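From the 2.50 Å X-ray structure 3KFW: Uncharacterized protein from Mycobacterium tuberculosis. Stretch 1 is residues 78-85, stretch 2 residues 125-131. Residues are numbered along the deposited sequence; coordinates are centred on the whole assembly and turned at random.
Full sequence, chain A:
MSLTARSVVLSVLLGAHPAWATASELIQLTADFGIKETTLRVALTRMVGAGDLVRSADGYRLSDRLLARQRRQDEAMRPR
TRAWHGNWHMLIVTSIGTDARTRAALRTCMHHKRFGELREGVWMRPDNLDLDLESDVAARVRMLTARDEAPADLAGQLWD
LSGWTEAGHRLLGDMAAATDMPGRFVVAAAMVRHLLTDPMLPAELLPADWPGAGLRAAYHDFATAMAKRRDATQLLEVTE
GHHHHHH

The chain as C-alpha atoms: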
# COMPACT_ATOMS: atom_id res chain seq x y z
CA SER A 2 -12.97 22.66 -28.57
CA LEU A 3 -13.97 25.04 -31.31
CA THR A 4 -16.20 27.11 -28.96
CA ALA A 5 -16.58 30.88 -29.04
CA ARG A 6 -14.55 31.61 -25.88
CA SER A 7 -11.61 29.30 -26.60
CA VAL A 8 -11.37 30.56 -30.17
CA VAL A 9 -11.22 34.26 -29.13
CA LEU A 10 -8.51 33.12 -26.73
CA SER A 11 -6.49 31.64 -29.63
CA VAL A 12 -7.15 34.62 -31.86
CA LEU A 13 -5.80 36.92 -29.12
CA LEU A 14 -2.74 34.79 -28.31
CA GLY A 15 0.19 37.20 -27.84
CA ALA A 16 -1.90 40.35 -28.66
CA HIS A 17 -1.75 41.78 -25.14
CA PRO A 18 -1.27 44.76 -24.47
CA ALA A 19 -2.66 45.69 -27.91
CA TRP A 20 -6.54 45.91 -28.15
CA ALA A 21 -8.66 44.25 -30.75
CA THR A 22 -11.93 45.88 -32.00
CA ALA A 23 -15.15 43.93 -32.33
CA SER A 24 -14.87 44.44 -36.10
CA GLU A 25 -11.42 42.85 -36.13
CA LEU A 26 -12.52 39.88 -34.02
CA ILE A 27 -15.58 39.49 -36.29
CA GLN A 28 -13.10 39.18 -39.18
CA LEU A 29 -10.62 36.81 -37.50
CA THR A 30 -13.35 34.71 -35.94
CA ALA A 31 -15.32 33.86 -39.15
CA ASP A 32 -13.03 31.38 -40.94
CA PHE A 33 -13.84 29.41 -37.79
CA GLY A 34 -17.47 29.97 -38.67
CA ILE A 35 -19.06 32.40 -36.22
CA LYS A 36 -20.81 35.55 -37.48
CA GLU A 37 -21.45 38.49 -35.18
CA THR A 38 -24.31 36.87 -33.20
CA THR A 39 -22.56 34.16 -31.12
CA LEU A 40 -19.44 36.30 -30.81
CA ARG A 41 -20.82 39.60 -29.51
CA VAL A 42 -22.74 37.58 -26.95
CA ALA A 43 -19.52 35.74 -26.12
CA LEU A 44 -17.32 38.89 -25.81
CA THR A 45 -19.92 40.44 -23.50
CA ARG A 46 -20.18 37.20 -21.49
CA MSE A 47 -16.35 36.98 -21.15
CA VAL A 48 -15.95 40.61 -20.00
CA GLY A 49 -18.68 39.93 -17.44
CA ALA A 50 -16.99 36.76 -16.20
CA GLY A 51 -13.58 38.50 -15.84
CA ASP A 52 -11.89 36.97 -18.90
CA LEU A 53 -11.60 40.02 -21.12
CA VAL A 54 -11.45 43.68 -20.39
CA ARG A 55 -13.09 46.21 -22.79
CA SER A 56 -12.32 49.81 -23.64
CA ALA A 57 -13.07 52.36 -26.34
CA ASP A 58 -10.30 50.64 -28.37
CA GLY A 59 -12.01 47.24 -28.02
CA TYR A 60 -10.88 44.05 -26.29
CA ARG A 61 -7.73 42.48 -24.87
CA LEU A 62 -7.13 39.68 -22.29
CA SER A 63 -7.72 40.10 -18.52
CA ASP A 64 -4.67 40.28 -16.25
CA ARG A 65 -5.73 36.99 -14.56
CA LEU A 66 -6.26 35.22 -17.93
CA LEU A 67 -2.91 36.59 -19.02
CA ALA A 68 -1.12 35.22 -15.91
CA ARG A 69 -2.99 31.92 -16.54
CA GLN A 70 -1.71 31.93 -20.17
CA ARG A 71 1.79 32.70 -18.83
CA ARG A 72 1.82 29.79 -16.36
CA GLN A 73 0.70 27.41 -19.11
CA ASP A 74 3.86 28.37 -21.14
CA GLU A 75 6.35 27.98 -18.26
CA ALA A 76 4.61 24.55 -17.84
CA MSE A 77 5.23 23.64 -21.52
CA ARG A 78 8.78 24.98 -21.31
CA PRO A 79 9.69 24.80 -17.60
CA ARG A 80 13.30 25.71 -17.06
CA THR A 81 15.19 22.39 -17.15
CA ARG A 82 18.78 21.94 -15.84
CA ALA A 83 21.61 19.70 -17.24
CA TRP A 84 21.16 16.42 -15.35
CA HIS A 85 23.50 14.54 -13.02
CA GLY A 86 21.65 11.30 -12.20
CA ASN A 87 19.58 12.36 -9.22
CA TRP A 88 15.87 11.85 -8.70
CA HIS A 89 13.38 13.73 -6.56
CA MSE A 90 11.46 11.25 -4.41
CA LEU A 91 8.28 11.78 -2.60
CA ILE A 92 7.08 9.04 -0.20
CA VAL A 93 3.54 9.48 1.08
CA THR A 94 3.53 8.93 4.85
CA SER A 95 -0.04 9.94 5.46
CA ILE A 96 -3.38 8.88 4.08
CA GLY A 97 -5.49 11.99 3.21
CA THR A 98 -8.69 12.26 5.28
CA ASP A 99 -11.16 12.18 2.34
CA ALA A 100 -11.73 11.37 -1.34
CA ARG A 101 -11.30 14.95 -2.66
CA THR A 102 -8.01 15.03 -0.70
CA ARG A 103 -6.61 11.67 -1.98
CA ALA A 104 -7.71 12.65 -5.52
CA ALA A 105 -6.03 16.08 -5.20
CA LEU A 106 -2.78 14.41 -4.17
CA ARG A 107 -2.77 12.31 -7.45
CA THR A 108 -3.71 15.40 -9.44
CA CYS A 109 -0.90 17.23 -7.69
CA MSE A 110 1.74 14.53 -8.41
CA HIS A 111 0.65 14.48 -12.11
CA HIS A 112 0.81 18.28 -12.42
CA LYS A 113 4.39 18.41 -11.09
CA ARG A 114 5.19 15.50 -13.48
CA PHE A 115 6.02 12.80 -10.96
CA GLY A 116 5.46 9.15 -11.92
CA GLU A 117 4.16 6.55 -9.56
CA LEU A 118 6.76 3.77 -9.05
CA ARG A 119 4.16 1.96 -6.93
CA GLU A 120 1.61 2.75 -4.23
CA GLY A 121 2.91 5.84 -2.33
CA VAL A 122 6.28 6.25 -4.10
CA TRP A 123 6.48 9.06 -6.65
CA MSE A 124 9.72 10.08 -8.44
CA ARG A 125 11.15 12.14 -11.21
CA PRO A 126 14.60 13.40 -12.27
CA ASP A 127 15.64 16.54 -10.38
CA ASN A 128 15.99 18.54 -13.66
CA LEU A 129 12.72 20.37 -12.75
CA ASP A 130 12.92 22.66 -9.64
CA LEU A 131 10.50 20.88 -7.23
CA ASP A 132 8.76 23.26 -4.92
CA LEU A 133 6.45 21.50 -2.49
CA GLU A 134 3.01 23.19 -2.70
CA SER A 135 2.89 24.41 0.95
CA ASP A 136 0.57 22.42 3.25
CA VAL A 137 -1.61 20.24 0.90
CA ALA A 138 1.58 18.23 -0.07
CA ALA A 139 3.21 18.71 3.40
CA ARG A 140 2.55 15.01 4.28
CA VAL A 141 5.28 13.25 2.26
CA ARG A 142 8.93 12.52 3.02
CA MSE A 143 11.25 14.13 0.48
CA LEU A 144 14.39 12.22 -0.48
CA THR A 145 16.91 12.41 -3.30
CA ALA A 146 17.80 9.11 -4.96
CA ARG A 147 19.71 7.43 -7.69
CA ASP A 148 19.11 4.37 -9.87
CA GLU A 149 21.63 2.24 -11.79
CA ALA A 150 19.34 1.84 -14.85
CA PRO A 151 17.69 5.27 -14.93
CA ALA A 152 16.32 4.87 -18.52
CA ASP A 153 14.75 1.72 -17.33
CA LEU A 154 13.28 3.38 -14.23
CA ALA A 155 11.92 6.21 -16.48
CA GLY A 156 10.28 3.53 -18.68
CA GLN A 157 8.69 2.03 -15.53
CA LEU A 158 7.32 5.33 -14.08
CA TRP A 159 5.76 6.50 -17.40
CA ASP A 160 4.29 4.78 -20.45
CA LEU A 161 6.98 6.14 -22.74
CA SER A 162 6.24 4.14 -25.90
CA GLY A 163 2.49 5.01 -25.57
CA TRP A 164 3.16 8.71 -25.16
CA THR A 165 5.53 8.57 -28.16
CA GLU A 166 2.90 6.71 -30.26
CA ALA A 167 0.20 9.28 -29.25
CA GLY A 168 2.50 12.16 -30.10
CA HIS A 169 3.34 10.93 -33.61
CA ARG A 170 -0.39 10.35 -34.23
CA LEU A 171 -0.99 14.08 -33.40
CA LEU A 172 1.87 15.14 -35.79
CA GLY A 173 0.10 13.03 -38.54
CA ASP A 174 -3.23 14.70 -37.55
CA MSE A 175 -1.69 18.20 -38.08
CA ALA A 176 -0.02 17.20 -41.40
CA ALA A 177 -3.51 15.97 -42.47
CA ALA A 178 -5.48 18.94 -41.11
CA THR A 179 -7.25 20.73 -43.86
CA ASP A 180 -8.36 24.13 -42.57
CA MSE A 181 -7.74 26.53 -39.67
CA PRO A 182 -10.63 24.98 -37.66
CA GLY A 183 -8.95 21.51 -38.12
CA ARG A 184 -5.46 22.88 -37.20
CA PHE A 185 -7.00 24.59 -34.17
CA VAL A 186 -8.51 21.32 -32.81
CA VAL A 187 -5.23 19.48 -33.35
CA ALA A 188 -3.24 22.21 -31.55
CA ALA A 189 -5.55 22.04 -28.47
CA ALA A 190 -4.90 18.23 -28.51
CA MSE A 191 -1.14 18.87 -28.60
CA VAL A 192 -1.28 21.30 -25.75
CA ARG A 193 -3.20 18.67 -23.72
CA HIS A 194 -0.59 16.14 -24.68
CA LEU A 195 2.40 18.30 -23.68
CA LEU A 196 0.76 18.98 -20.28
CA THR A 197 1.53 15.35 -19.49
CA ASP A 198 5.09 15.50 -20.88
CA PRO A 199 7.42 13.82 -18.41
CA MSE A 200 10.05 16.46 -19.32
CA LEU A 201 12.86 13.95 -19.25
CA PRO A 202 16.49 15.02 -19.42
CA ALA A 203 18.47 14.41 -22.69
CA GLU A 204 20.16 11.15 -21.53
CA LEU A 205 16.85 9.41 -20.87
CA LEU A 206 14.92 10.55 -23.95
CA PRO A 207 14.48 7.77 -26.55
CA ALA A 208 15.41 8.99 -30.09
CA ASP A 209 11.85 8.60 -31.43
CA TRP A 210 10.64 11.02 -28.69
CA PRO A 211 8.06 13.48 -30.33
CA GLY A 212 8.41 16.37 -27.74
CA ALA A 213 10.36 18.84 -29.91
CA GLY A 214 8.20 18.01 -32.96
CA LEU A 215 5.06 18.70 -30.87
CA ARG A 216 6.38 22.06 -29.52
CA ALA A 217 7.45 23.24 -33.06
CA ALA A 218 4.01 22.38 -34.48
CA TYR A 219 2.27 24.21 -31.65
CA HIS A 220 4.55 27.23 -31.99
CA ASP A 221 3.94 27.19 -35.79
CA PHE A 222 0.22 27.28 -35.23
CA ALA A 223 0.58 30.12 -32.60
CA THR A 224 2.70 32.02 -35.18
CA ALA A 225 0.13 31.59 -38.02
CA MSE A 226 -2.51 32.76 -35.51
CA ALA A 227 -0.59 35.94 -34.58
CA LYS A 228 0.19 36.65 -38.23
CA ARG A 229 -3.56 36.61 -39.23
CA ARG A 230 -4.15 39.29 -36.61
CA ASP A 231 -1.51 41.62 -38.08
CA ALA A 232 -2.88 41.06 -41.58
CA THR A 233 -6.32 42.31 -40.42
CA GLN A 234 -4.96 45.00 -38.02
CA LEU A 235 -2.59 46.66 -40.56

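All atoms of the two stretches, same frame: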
# COMPACT_ATOMS: atom_id res chain seq x y z
N ARG A 78 7.33 24.83 -21.30
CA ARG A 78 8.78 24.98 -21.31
C ARG A 78 9.26 25.44 -19.94
O ARG A 78 9.53 26.64 -19.75
CB ARG A 78 9.27 25.93 -22.42
CG ARG A 78 10.63 25.48 -22.94
CD ARG A 78 10.59 23.95 -23.02
NE ARG A 78 11.88 23.31 -23.17
CZ ARG A 78 12.71 23.01 -22.16
NH1 ARG A 78 13.86 22.39 -22.42
NH2 ARG A 78 12.41 23.32 -20.90
N PRO A 79 9.31 24.50 -18.96
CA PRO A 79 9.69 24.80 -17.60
C PRO A 79 11.18 24.66 -17.48
O PRO A 79 11.70 23.58 -17.73
CB PRO A 79 9.01 23.70 -16.78
CG PRO A 79 8.39 22.78 -17.75
CD PRO A 79 8.94 23.09 -19.10
N ARG A 80 11.86 25.74 -17.10
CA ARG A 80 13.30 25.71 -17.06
C ARG A 80 13.71 24.28 -16.59
O ARG A 80 13.26 23.77 -15.57
CB ARG A 80 13.88 26.84 -16.21
CG ARG A 80 15.03 27.58 -16.89
N THR A 81 14.49 23.63 -17.45
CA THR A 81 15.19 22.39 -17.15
C THR A 81 16.67 22.74 -16.85
O THR A 81 17.17 23.81 -17.26
CB THR A 81 15.04 21.38 -18.36
OG1 THR A 81 15.85 20.20 -18.16
CG2 THR A 81 15.42 22.08 -19.70
N ARG A 82 17.34 21.85 -16.11
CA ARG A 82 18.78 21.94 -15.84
C ARG A 82 19.50 20.67 -16.36
O ARG A 82 18.94 19.54 -16.24
CB ARG A 82 19.02 22.09 -14.32
CG ARG A 82 18.86 23.53 -13.77
CD ARG A 82 19.08 23.60 -12.24
NE ARG A 82 18.01 22.95 -11.49
CZ ARG A 82 18.08 21.74 -10.93
NH1 ARG A 82 17.03 21.25 -10.28
NH2 ARG A 82 19.19 21.02 -11.01
N ALA A 83 20.72 20.84 -16.93
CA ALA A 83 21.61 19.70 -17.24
C ALA A 83 21.62 18.69 -16.08
O ALA A 83 21.72 19.06 -14.92
CB ALA A 83 23.03 20.15 -17.54
N TRP A 84 21.49 17.41 -16.40
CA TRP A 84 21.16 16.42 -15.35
C TRP A 84 22.35 15.56 -14.90
O TRP A 84 23.20 15.19 -15.70
CB TRP A 84 19.98 15.54 -15.80
CG TRP A 84 19.41 14.55 -14.83
CD1 TRP A 84 18.67 14.83 -13.71
CD2 TRP A 84 19.49 13.12 -14.92
NE1 TRP A 84 18.27 13.64 -13.09
CE2 TRP A 84 18.76 12.59 -13.81
CE3 TRP A 84 20.10 12.23 -15.82
CZ2 TRP A 84 18.62 11.21 -13.60
CZ3 TRP A 84 19.99 10.88 -15.61
CH2 TRP A 84 19.25 10.37 -14.50
N HIS A 85 22.37 15.23 -13.61
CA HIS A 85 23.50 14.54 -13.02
C HIS A 85 23.14 13.26 -12.30
O HIS A 85 23.92 12.78 -11.49
CB HIS A 85 24.30 15.48 -12.14
CG HIS A 85 25.05 16.50 -12.92
ND1 HIS A 85 26.18 16.18 -13.65
CD2 HIS A 85 24.83 17.82 -13.11
CE1 HIS A 85 26.63 17.26 -14.26
NE2 HIS A 85 25.83 18.27 -13.95
N ARG A 125 10.85 11.54 -9.92
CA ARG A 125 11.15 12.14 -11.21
C ARG A 125 12.59 12.61 -11.15
O ARG A 125 13.15 12.73 -10.07
CB ARG A 125 10.19 13.29 -11.56
CG ARG A 125 10.37 14.54 -10.72
CD ARG A 125 10.47 15.77 -11.60
NE ARG A 125 9.73 15.54 -12.84
CZ ARG A 125 10.28 15.50 -14.04
NH1 ARG A 125 11.57 15.67 -14.18
NH2 ARG A 125 9.52 15.27 -15.09
N PRO A 126 13.23 12.85 -12.31
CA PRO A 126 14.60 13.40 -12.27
C PRO A 126 14.60 14.79 -11.64
O PRO A 126 13.60 15.47 -11.71
CB PRO A 126 15.00 13.46 -13.73
CG PRO A 126 14.10 12.50 -14.43
CD PRO A 126 12.82 12.45 -13.68
N ASP A 127 15.70 15.24 -11.03
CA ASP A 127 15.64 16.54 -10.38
C ASP A 127 15.94 17.71 -11.32
O ASP A 127 16.31 18.79 -10.85
CB ASP A 127 16.52 16.58 -9.13
CG ASP A 127 17.99 16.63 -9.46
OD1 ASP A 127 18.31 16.42 -10.64
OD2 ASP A 127 18.82 16.88 -8.55
N ASN A 128 15.77 17.49 -12.63
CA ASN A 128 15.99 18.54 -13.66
C ASN A 128 14.92 19.66 -13.66
O ASN A 128 15.18 20.75 -14.13
CB ASN A 128 16.17 17.91 -15.06
CG ASN A 128 14.91 17.19 -15.56
OD1 ASN A 128 14.23 16.51 -14.79
ND2 ASN A 128 14.59 17.36 -16.84
N LEU A 129 13.70 19.36 -13.17
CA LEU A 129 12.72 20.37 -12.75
C LEU A 129 12.97 20.75 -11.29
O LEU A 129 13.27 19.87 -10.47
CB LEU A 129 11.29 19.82 -12.85
CG LEU A 129 10.67 19.47 -14.20
CD1 LEU A 129 9.20 19.09 -14.02
CD2 LEU A 129 10.84 20.65 -15.20
N ASP A 130 12.83 22.06 -10.99
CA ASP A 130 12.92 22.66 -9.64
C ASP A 130 11.68 22.40 -8.75
O ASP A 130 10.83 23.31 -8.58
CB ASP A 130 13.02 24.19 -9.78
CG ASP A 130 14.45 24.71 -9.82
OD1 ASP A 130 14.64 25.83 -10.36
OD2 ASP A 130 15.38 24.05 -9.29
N LEU A 131 11.59 21.20 -8.16
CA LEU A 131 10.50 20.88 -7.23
C LEU A 131 10.30 21.95 -6.14
O LEU A 131 11.20 22.23 -5.34
CB LEU A 131 10.74 19.53 -6.54
CG LEU A 131 9.93 19.20 -5.26
CD1 LEU A 131 8.58 18.56 -5.57
CD2 LEU A 131 10.76 18.34 -4.30

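Residues 78-85 form an extended segment without regular helix or strand, and they lie against a loop that follows the end of a strand, Arg125 and Pro126. The two backbones come nearest at Arg82 and Asn128, whose CA atoms are 4.9 Å apart. Contact is modest, 472 Å² summed over both sides, and three residues dominate it: Arg82, Asn128 and Trp84.

Asn128 supplies the one backbone-to-backbone hydrogen bond. Asn128 O accepts from Arg82 N at 3.1 Å, with an N-H...O angle of 138°, bent but acceptable. The same oxygen also receives a CA-H...O contact from Thr81, with Thr81 CA 3.4 Å from Asn128 O and an angle at the hydrogen of 145°. One carbonyl thus serves two successive residues of the first stretch. The side chain adds a weaker link, since Asn128 ND2 donates to Thr81 OG1 at 3.4 Å and 148°, a long bond that ranks as weak; ND2 is also hydrogen-bonded elsewhere in the structure.

Arg82 covers the most surface, 95 Å². Its CA-to-CB bond points sideways, yet the m, t, m run of chi1 to chi3 brings the guanidinium back to the second stretch. There Arg82 NH1 lies 2.6 Å from Asp127 O, short in distance but with an N-H...O angle of only 119°, so the hydrogen bond is weak. Arg82 NH1 also reaches Asp130 OD2 at 3.4 Å and 140°, a weak hydrogen bond within a salt bridge that pairs the cationic guanidinium with a carboxylate. Asn128 O, already hydrogen-bonded to Arg82 N, also sits over one face of the guanidinium.

Trp84 points toward the second stretch and packs on Pro126 and Asp127, just before Asn128. Trp84 NE1 is 3.3 Å from Pro126 CB, and Trp84 CE2 is 3.9 Å from the same carbon, an apolar contact between indole and pyrrolidine. Trp84 CD1 approaches Asp127 OD1 at 3.5 Å and the CB of Asn128 at 4.2 Å, so the five-membered part of the indole spans three consecutive residues.

At the other end, Pro79 CB meets Leu129 CD2 at 3.9 Å. Leu129 directs its CA-to-CB bond away, but its side-chain end returns to make this apolar contact. Within the second stretch, Arg125 NH1 donates to Pro126 O at 3.2 Å and 160°, a well-aligned bond that ties the side chain to the backbone next to the proline ring that contacts Trp84.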